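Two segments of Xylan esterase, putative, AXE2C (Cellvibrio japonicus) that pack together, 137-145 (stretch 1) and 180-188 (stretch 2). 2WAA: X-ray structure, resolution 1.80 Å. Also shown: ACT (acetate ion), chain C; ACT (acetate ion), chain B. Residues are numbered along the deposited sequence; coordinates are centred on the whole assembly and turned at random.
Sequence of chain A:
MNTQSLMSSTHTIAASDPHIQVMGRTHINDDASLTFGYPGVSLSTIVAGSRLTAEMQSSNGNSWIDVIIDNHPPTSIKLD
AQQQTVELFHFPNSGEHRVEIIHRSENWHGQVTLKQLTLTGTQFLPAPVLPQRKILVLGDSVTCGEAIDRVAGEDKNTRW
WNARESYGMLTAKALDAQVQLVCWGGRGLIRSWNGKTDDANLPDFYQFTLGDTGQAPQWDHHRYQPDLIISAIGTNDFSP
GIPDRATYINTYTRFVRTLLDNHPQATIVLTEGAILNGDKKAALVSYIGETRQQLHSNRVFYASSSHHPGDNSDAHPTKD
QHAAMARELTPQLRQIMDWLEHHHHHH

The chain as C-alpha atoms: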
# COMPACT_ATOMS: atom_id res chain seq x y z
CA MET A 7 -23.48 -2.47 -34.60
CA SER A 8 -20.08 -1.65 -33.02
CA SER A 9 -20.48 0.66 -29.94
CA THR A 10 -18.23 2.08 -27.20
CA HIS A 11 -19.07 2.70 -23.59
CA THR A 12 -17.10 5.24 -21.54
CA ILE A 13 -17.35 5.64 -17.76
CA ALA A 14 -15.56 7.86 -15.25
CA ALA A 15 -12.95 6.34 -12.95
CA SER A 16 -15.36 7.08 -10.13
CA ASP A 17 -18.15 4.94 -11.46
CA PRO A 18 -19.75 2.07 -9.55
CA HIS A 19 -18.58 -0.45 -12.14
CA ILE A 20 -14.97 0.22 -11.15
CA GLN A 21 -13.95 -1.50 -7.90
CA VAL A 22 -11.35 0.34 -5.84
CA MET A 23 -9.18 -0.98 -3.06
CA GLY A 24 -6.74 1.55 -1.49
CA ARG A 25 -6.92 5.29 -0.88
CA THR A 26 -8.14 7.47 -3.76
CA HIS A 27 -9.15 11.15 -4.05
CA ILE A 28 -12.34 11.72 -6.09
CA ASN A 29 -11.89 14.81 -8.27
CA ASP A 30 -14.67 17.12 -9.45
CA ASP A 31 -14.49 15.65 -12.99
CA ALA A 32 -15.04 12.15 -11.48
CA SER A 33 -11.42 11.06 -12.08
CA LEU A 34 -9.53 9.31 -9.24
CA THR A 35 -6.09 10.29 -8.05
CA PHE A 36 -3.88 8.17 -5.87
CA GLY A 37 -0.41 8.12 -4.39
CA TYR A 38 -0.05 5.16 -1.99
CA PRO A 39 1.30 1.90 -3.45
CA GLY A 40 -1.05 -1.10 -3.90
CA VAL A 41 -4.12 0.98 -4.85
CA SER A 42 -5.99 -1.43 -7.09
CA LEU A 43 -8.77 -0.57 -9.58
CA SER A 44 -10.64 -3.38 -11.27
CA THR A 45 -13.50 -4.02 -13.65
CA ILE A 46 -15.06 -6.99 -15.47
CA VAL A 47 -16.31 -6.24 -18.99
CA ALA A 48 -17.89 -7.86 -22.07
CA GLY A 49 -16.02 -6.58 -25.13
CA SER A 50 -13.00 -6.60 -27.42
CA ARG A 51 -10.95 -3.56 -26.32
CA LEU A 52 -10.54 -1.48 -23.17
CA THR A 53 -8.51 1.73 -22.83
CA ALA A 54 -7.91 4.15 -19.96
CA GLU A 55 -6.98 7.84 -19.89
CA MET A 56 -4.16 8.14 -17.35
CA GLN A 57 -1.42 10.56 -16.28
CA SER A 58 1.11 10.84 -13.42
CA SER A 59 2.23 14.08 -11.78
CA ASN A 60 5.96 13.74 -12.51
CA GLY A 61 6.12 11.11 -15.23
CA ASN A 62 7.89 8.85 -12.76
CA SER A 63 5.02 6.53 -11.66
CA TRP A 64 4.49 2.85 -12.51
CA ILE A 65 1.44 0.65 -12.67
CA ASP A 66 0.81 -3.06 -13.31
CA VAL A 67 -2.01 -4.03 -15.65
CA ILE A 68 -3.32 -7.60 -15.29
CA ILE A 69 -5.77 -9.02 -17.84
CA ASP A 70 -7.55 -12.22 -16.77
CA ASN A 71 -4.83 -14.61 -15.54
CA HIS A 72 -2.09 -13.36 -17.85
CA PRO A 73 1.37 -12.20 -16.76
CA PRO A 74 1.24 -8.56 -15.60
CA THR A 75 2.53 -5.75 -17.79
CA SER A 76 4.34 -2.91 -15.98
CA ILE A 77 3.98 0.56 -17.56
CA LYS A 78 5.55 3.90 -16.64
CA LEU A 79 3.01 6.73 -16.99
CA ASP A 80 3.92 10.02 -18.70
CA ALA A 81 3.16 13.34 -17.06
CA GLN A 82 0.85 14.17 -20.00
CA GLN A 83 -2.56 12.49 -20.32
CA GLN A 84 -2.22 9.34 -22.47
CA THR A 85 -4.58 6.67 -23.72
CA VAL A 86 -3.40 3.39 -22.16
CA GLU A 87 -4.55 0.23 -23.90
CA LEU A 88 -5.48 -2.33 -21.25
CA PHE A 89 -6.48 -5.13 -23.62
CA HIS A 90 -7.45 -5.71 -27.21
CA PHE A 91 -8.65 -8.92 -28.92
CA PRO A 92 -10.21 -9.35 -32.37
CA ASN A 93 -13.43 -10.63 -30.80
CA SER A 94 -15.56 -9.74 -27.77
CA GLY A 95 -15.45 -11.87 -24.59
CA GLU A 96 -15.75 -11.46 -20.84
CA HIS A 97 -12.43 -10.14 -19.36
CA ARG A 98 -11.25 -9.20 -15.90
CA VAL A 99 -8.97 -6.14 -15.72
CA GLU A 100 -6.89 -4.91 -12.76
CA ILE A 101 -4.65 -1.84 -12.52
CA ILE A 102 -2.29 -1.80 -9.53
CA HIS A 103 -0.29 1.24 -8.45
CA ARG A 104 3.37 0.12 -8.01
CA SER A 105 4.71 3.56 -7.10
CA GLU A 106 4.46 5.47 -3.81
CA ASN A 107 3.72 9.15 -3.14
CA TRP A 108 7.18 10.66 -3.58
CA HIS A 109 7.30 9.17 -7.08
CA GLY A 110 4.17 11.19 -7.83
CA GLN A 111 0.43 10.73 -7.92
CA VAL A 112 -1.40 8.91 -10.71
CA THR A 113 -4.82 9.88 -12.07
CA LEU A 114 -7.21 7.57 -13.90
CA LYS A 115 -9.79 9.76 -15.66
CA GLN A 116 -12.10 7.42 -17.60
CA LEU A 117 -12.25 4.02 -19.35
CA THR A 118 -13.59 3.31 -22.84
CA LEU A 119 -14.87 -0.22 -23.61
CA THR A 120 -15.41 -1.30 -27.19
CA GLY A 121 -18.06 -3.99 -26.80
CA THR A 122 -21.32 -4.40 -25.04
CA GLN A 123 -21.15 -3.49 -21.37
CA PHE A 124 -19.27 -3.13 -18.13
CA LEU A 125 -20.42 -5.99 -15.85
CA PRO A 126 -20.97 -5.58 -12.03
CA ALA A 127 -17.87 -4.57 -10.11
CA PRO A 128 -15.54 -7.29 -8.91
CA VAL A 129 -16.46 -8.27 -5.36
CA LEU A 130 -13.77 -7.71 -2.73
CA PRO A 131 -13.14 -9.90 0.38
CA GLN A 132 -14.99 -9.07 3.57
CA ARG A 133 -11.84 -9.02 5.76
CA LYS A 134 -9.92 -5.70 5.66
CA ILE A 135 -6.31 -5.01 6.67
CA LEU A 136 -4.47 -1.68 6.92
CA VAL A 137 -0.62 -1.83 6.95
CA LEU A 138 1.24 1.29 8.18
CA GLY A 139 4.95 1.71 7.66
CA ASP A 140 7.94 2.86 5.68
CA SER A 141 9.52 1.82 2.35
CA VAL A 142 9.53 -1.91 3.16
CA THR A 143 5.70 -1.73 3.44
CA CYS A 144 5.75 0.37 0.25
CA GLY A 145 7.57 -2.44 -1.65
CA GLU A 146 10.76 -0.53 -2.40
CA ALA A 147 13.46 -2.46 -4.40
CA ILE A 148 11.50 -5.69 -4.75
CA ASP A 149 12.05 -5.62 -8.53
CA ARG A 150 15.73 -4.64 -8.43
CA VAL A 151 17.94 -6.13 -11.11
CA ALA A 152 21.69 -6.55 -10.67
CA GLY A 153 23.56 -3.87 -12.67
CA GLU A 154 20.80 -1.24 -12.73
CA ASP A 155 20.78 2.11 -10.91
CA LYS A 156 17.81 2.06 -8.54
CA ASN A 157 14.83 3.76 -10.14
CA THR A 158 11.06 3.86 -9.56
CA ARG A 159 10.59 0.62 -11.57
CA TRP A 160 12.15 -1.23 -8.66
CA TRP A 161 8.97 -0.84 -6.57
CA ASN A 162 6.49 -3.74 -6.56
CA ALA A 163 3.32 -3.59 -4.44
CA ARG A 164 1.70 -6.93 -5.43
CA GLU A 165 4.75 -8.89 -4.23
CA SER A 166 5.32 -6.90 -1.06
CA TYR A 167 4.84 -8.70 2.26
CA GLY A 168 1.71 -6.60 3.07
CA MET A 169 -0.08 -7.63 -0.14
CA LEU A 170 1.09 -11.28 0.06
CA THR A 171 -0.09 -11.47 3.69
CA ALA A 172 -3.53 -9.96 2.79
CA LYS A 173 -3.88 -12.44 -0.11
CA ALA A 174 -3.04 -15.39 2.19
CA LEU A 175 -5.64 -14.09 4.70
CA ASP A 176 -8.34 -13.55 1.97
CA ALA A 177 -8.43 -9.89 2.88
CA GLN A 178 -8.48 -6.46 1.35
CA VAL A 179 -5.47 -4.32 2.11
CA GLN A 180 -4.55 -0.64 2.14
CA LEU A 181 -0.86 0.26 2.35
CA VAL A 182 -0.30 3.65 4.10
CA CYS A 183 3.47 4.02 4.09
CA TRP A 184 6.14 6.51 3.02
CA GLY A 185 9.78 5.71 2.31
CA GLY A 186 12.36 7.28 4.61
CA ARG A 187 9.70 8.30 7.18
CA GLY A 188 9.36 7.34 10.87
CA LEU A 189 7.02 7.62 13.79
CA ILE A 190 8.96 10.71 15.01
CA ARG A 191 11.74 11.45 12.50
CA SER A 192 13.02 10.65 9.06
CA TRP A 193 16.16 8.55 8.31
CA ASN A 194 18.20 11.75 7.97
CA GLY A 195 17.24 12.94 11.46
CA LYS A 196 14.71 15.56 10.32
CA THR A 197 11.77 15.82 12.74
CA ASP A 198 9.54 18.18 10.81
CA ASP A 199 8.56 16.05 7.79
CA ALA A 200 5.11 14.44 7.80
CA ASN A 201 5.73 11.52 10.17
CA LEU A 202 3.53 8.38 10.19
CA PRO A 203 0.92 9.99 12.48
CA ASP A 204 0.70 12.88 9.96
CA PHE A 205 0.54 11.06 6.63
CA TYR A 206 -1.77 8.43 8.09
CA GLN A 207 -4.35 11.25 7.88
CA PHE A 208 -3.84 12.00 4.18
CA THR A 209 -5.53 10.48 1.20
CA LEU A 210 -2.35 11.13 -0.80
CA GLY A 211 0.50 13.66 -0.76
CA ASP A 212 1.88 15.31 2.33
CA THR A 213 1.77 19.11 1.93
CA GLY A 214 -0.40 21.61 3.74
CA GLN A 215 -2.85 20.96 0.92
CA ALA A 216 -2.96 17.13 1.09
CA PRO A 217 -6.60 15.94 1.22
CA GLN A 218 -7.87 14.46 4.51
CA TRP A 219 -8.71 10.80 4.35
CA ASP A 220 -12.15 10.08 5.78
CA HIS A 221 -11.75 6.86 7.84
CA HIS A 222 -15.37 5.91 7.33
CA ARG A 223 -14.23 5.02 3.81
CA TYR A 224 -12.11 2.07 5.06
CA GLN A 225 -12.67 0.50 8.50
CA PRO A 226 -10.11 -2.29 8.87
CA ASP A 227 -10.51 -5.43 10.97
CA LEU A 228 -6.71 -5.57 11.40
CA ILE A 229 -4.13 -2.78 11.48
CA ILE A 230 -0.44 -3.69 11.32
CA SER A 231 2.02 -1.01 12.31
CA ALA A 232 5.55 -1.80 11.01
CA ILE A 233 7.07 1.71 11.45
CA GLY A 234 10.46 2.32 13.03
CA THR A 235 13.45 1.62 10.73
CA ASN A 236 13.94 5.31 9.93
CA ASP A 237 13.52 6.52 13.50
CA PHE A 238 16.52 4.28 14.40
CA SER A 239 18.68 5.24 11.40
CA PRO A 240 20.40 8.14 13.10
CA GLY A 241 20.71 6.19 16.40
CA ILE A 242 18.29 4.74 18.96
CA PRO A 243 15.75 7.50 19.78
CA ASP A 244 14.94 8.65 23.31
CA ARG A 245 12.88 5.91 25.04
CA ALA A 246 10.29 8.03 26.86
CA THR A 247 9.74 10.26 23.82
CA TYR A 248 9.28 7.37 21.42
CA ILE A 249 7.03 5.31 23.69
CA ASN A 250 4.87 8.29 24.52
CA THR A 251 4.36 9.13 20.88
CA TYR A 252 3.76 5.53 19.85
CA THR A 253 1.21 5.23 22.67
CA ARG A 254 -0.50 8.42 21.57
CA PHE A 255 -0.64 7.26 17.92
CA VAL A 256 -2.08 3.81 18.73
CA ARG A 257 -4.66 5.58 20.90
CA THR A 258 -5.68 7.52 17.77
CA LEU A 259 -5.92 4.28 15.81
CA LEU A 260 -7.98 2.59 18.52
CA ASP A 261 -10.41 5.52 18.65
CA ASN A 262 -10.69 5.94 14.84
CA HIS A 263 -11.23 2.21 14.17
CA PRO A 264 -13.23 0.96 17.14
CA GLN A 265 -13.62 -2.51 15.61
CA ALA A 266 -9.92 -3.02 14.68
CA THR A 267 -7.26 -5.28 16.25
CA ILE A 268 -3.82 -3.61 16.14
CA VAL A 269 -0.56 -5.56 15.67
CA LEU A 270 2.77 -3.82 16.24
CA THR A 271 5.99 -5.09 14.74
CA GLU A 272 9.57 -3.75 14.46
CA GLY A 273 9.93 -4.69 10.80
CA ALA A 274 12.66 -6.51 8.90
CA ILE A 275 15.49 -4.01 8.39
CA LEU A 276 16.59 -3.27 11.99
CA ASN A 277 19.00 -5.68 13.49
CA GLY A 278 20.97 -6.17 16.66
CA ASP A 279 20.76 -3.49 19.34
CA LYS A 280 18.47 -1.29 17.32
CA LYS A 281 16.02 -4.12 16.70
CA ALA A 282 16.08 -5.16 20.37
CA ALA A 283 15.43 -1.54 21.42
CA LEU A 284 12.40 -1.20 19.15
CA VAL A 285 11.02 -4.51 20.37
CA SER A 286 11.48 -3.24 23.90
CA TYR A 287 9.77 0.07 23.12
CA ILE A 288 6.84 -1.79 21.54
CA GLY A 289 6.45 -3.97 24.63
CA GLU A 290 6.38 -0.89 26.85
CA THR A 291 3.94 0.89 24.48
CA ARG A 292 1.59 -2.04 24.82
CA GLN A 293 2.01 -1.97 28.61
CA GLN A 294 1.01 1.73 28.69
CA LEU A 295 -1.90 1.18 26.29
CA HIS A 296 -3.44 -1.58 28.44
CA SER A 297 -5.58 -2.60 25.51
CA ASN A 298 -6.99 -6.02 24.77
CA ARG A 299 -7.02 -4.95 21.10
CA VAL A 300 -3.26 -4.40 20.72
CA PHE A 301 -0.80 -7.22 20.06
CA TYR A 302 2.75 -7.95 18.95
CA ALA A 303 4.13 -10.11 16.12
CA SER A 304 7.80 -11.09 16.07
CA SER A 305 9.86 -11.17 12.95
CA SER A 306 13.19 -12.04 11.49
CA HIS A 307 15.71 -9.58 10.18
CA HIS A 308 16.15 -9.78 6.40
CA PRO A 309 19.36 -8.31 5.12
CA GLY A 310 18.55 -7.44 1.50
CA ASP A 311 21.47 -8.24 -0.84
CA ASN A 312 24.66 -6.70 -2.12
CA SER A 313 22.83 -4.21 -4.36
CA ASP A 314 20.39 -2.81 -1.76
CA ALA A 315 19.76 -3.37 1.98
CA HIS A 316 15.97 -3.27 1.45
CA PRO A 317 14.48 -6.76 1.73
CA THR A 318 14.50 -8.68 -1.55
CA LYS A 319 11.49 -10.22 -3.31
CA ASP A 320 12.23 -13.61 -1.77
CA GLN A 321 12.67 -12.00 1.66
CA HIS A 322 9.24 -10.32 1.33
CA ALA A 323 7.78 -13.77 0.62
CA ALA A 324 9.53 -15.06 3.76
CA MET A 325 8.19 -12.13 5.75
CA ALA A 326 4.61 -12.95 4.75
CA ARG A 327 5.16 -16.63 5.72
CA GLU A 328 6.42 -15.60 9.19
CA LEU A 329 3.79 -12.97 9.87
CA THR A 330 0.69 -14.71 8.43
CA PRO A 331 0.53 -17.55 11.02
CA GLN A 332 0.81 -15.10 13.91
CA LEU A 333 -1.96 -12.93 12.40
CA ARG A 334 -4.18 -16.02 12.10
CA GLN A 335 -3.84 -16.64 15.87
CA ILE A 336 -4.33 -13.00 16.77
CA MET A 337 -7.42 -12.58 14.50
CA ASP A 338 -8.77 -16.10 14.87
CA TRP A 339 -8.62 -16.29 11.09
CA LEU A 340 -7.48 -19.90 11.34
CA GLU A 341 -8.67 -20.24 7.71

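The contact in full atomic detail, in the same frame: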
# COMPACT_ATOMS: atom_id res chain seq x y z
N VAL A 137 -2.03 -1.69 6.55
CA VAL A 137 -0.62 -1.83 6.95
C VAL A 137 0.01 -0.43 6.92
O VAL A 137 -0.02 0.24 5.89
CB VAL A 137 0.15 -2.73 6.00
CG1 VAL A 137 1.57 -3.03 6.56
CG2 VAL A 137 -0.60 -4.07 5.77
N LEU A 138 0.61 -0.05 8.04
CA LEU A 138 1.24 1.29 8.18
C LEU A 138 2.75 1.09 8.26
O LEU A 138 3.25 0.21 8.99
CB LEU A 138 0.80 1.95 9.49
CG LEU A 138 -0.71 2.07 9.67
CD1 LEU A 138 -1.10 2.59 11.07
CD2 LEU A 138 -1.30 2.93 8.59
N GLY A 139 3.52 1.91 7.55
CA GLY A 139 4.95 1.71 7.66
C GLY A 139 5.78 2.61 6.77
O GLY A 139 5.37 3.70 6.37
N ASP A 140 6.97 2.12 6.46
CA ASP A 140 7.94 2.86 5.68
C ASP A 140 8.17 2.15 4.33
O ASP A 140 7.28 1.47 3.85
CB ASP A 140 9.22 3.01 6.52
CG ASP A 140 9.78 1.66 7.03
OD1 ASP A 140 9.69 0.60 6.33
OD2 ASP A 140 10.31 1.66 8.17
N SER A 141 9.35 2.32 3.72
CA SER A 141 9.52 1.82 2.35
C SER A 141 9.41 0.32 2.20
O SER A 141 9.09 -0.14 1.09
CB SER A 141 10.90 2.23 1.72
OG SER A 141 11.92 1.52 2.40
N VAL A 142 9.69 -0.45 3.26
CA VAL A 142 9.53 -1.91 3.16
C VAL A 142 8.02 -2.22 2.89
O VAL A 142 7.68 -3.00 2.01
CB VAL A 142 10.01 -2.61 4.42
CG1 VAL A 142 9.81 -4.14 4.28
CG2 VAL A 142 11.52 -2.26 4.68
N THR A 143 7.14 -1.58 3.65
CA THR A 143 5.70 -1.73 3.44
C THR A 143 5.32 -1.22 2.04
O THR A 143 4.38 -1.76 1.40
CB THR A 143 4.90 -1.03 4.56
OG1 THR A 143 5.16 -1.65 5.83
CG2 THR A 143 3.35 -1.06 4.31
N CYS A 144 6.03 -0.19 1.56
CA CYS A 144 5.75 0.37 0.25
C CYS A 144 6.29 -0.49 -0.90
O CYS A 144 6.06 -0.14 -2.03
CB CYS A 144 6.38 1.76 0.09
SG CYS A 144 5.49 3.03 0.83
N GLY A 145 7.07 -1.52 -0.62
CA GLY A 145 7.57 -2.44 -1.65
C GLY A 145 8.81 -1.96 -2.37
O GLY A 145 9.10 -2.39 -3.48
N GLN A 180 -5.12 -1.96 2.53
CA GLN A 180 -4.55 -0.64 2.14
C GLN A 180 -3.13 -0.56 2.71
O GLN A 180 -2.89 -0.97 3.86
CB GLN A 180 -5.35 0.50 2.72
CG GLN A 180 -6.76 0.59 2.16
CD GLN A 180 -7.34 1.97 2.42
OE1 GLN A 180 -6.87 2.72 3.32
NE2 GLN A 180 -8.34 2.32 1.65
N LEU A 181 -2.22 -0.04 1.90
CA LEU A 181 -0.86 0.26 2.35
C LEU A 181 -0.79 1.79 2.58
O LEU A 181 -1.14 2.59 1.67
CB LEU A 181 0.14 -0.15 1.27
CG LEU A 181 0.05 -1.60 0.80
CD1 LEU A 181 1.14 -1.87 -0.26
CD2 LEU A 181 0.15 -2.65 1.97
N VAL A 182 -0.40 2.21 3.79
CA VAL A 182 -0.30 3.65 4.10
C VAL A 182 1.11 3.78 4.66
O VAL A 182 1.35 3.51 5.83
CB VAL A 182 -1.41 4.11 5.09
CG1 VAL A 182 -1.15 5.56 5.61
CG2 VAL A 182 -2.76 4.07 4.37
N CYS A 183 2.04 4.15 3.79
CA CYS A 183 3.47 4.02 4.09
C CYS A 183 4.17 5.11 3.29
O CYS A 183 3.65 5.60 2.27
CB CYS A 183 3.98 2.64 3.71
SG CYS A 183 3.43 2.14 2.02
N TRP A 184 5.37 5.48 3.73
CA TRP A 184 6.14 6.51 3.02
C TRP A 184 7.61 6.21 3.23
O TRP A 184 8.10 6.19 4.39
CB TRP A 184 5.79 7.90 3.58
CG TRP A 184 6.13 9.03 2.63
CD1 TRP A 184 7.36 9.37 2.19
CD2 TRP A 184 5.21 9.96 2.05
NE1 TRP A 184 7.29 10.46 1.36
CE2 TRP A 184 5.97 10.83 1.24
CE3 TRP A 184 3.82 10.11 2.10
CZ2 TRP A 184 5.39 11.86 0.52
CZ3 TRP A 184 3.24 11.14 1.36
CH2 TRP A 184 4.03 12.00 0.58
N GLY A 185 8.35 5.99 2.15
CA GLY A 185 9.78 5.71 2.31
C GLY A 185 10.55 6.80 3.06
O GLY A 185 10.34 8.00 2.85
N GLY A 186 11.49 6.35 3.88
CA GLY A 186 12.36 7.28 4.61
C GLY A 186 11.75 7.90 5.85
O GLY A 186 12.47 8.51 6.63
N ARG A 187 10.43 7.70 6.07
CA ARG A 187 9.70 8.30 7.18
C ARG A 187 9.61 7.41 8.42
O ARG A 187 9.72 6.20 8.31
CB ARG A 187 8.31 8.72 6.72
CG ARG A 187 8.36 9.67 5.53
CD ARG A 187 8.85 11.12 5.90
NE ARG A 187 8.97 11.89 4.65
CZ ARG A 187 7.96 12.59 4.11
NH1 ARG A 187 6.76 12.64 4.72
NH2 ARG A 187 8.14 13.24 2.95
N GLY A 188 9.46 8.05 9.58
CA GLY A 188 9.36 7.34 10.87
C GLY A 188 8.14 7.76 11.65
O GLY A 188 7.29 8.56 11.16
C ACT C . 12.94 3.03 4.46
O ACT C . 13.84 3.36 3.61
OXT ACT C . 11.89 3.72 4.43
CH3 ACT C . 13.09 1.90 5.44
C ACT B . 12.11 11.98 3.38
O ACT B . 11.56 13.07 3.06
OXT ACT B . 13.21 12.06 3.99
CH3 ACT B . 11.50 10.65 3.05
O HOH W 1 10.32 3.83 9.81

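Parallel β-strands are joined by their backbones, and side chains pack against one another on the two faces of the sheet; this pair from a putative xylan esterase shows both. One residue on one strand bonds to two on its neighbour: Val137 N donates to Gln180 O (2.9 Å), and Val137 O accepts from Val182 N (2.9 Å), both nearly linear. The ladder continues less straight, from Gly139 N to Val182 O (3.2 Å) and from Trp184 N to Gly139 O (3.2 Å).

Cys183 covers the most surface. Its CA lies 4.5 Å from Gly139 CA, its bridge partner, and its side chain, with chi1 in the p well, lies on the same face as Val137 and Leu181. There Cys183 SG stands 2.5 Å from Cys144 SG, far inside van der Waals contact, while Cys183 CB packs against Thr143 CG2 at 3.8 Å. Gly139 suits this place: a CB on it would come within 2.4 Å of Thr143 OG1.

Val137, next in area, sits opposite Leu181, and its CB meets Leu181 CD2 at 4.0 Å. The alternation of strand residues sends Leu138 and Val182 to the other face, where Leu138 CD2 reaches Val182 CB at 3.7 Å. All four are buried, and their branched apolar side chains fill space without leaving polar groups unsatisfied.

Beyond the strands the chains stay close, Ser141 CA lying 3.9 Å from Gly185 CA. The lack of a side chain at Gly185 helps, since a CB there would sit a tight 3.4 Å from Ser141 CB. The acetate ion of chain C, probably from the crystallisation liquor, links the loops by accepting from Ser141 N (3.0 Å) and Gly186 N (2.7 Å) at its OXT. Water 1 also bridges them, its O donating to Asp140 OD2 (2.7 Å) and Arg187 O (2.9 Å).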